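Local coordinates for protein pyrrolidone-carboxylate peptidase (Deinococcus radiodurans R1, PDB 5Z48) that removes N-terminal pyroglutamyl (5-oxoprolyl) groups from polypeptides as a cysteine peptidase of the C15 family, generally sparing those followed by proline, at residues Y144-V149 / C167-V172. Sequence-based numbering, arbitrary orientation.
With PCA (pyroglutamic acid), chain I.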
# COMPACT_ATOMS: atom_id res chain seq x y z
N TYR B 144 -2.33 -18.75 -9.29
CA TYR B 144 -1.65 -19.79 -8.53
C TYR B 144 -2.66 -20.90 -8.21
O TYR B 144 -3.58 -21.12 -8.99
CB TYR B 144 -1.02 -19.14 -7.30
CG TYR B 144 0.01 -19.90 -6.44
CD1 TYR B 144 1.14 -20.55 -6.97
CD2 TYR B 144 -0.13 -19.88 -5.07
CE1 TYR B 144 2.08 -21.17 -6.13
CE2 TYR B 144 0.80 -20.50 -4.23
CZ TYR B 144 1.91 -21.13 -4.76
OH TYR B 144 2.82 -21.72 -3.91
N VAL B 145 -2.48 -21.61 -7.11
CA VAL B 145 -3.25 -22.85 -6.94
C VAL B 145 -4.70 -22.57 -6.55
O VAL B 145 -5.60 -23.35 -6.91
CB VAL B 145 -2.54 -23.81 -5.95
CG1 VAL B 145 -3.18 -25.23 -5.97
CG2 VAL B 145 -1.05 -24.00 -6.30
N CYS B 146 -4.99 -21.46 -5.82
CA CYS B 146 -6.38 -21.14 -5.50
C CYS B 146 -7.20 -20.87 -6.76
O CYS B 146 -8.29 -21.39 -6.93
CB CYS B 146 -6.45 -19.91 -4.57
SG CYS B 146 -5.76 -20.28 -2.90
N ASN B 147 -6.67 -20.03 -7.65
CA ASN B 147 -7.36 -19.85 -8.92
C ASN B 147 -7.54 -21.17 -9.66
O ASN B 147 -8.61 -21.43 -10.24
CB ASN B 147 -6.56 -18.90 -9.79
CG ASN B 147 -7.18 -18.75 -11.17
OD1 ASN B 147 -8.17 -18.01 -11.33
ND2 ASN B 147 -6.62 -19.44 -12.15
N PHE B 148 -6.50 -22.00 -9.68
CA PHE B 148 -6.57 -23.28 -10.37
C PHE B 148 -7.76 -24.10 -9.88
O PHE B 148 -8.50 -24.65 -10.70
CB PHE B 148 -5.26 -24.05 -10.21
CG PHE B 148 -5.33 -25.46 -10.71
CD1 PHE B 148 -5.75 -26.50 -9.86
CD2 PHE B 148 -5.04 -25.73 -12.04
CE1 PHE B 148 -5.85 -27.81 -10.34
CE2 PHE B 148 -5.13 -27.05 -12.52
CZ PHE B 148 -5.55 -28.07 -11.66
N VAL B 149 -7.96 -24.21 -8.54
CA VAL B 149 -9.03 -25.10 -8.07
C VAL B 149 -10.39 -24.48 -8.31
O VAL B 149 -11.38 -25.21 -8.53
CB VAL B 149 -8.84 -25.54 -6.60
CG1 VAL B 149 -7.59 -26.43 -6.41
CG2 VAL B 149 -8.85 -24.37 -5.60
N CYS B 167 -20.90 -22.52 -6.61
CA CYS B 167 -19.50 -22.86 -6.40
C CYS B 167 -18.67 -21.59 -6.52
O CYS B 167 -18.84 -20.79 -7.46
CB CYS B 167 -19.04 -23.89 -7.46
SG CYS B 167 -17.29 -24.31 -7.41
N GLY B 168 -17.80 -21.39 -5.54
CA GLY B 168 -16.90 -20.27 -5.61
C GLY B 168 -15.74 -20.36 -4.65
O GLY B 168 -15.47 -21.42 -4.06
N PHE B 169 -15.01 -19.23 -4.57
CA PHE B 169 -13.78 -19.13 -3.80
C PHE B 169 -13.83 -17.97 -2.82
O PHE B 169 -14.27 -16.87 -3.16
CB PHE B 169 -12.53 -18.98 -4.70
CG PHE B 169 -11.29 -19.49 -4.00
CD1 PHE B 169 -10.59 -18.67 -3.06
CD2 PHE B 169 -10.85 -20.80 -4.20
CE1 PHE B 169 -9.51 -19.18 -2.39
CE2 PHE B 169 -9.79 -21.31 -3.51
CZ PHE B 169 -9.13 -20.51 -2.58
N LEU B 170 -13.35 -18.24 -1.61
CA LEU B 170 -13.29 -17.26 -0.52
C LEU B 170 -11.82 -17.17 -0.07
O LEU B 170 -11.26 -18.12 0.49
CB LEU B 170 -14.25 -17.73 0.61
CG LEU B 170 -14.56 -16.77 1.75
CD1 LEU B 170 -15.59 -17.36 2.68
CD2 LEU B 170 -13.38 -16.37 2.53
N HIS B 171 -11.18 -16.01 -0.34
CA HIS B 171 -9.81 -15.75 0.11
C HIS B 171 -9.84 -15.07 1.46
O HIS B 171 -10.64 -14.15 1.67
CB HIS B 171 -9.08 -14.85 -0.90
CG HIS B 171 -8.17 -15.58 -1.85
ND1 HIS B 171 -8.27 -15.46 -3.23
CD2 HIS B 171 -7.13 -16.42 -1.62
CE1 HIS B 171 -7.32 -16.18 -3.79
NE2 HIS B 171 -6.61 -16.78 -2.85
N VAL B 172 -8.96 -15.52 2.37
CA VAL B 172 -8.95 -14.96 3.72
C VAL B 172 -7.61 -14.28 4.00
O VAL B 172 -6.58 -14.71 3.48
CB VAL B 172 -9.26 -16.03 4.79
CG1 VAL B 172 -10.59 -16.76 4.47
CG2 VAL B 172 -8.11 -17.05 4.95
N PCA I . -3.21 -19.38 -1.14
CA PCA I . -2.51 -19.61 -2.39
CB PCA I . -2.35 -21.13 -2.57
CG PCA I . -2.85 -21.80 -1.29
CD PCA I . -3.42 -20.65 -0.50
OE PCA I . -3.98 -20.83 0.59
C PCA I . -3.24 -18.90 -3.55
O PCA I . -3.25 -19.33 -4.71
OXT PCA I . -3.90 -17.84 -3.33
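Cys146 meets Phe169 and His171 together: its SG lies 3.4 Å from CZ of Phe169, a sulfur-aromatic contact that comes in obliquely, and its CB sits 3.6 Å from NE2 of His171. One turn on, Val149 adds CG2 at the edge of the Phe169 ring, 3.8 Å from CE2. No hydrogen bond joins the two segments directly; bound pyroglutamate bridges them through its carboxylate. Cys146 N, at the start of helix 145-159, donates to PCA O over 3.0 Å, and His171 NE2 donates to PCA OXT over 2.9 Å at an angle of 156°. The ring of Tyr144, the N-cap residue, turns its edge to PCA O. With chi1 at -68°, SG of Cys146 stands anti to the carbonyl carbon, which leaves it beside the backbone N and against CZ of Phe169. CE1 of Phe169 lies over the middle of one face of the His171 imidazole, 3.7 Å above its plane, so the phenyl ring backs both the thiol and the imidazole. Replacing Phe169 with an alanine would probably leave the Cys146 sulfur and Val149 CG2 without their aromatic partner and the imidazole less well supported. Further out, His171 ND1 is hydrogen-bonded to Glu83 OE2 on neighbouring strand 80-90, which probably helps to orient the imidazole, while Leu73 O and Asn20 ND2 hold the ligand from elsewhere. The first turn of helix 145-159 runs nearly antiparallel to strand 167-172 of the central sheet, bringing together the residues that probably form the Cys-His-Glu catalytic triad of a C15 pyroglutamyl peptidase, with the cysteine at the helix N-terminus.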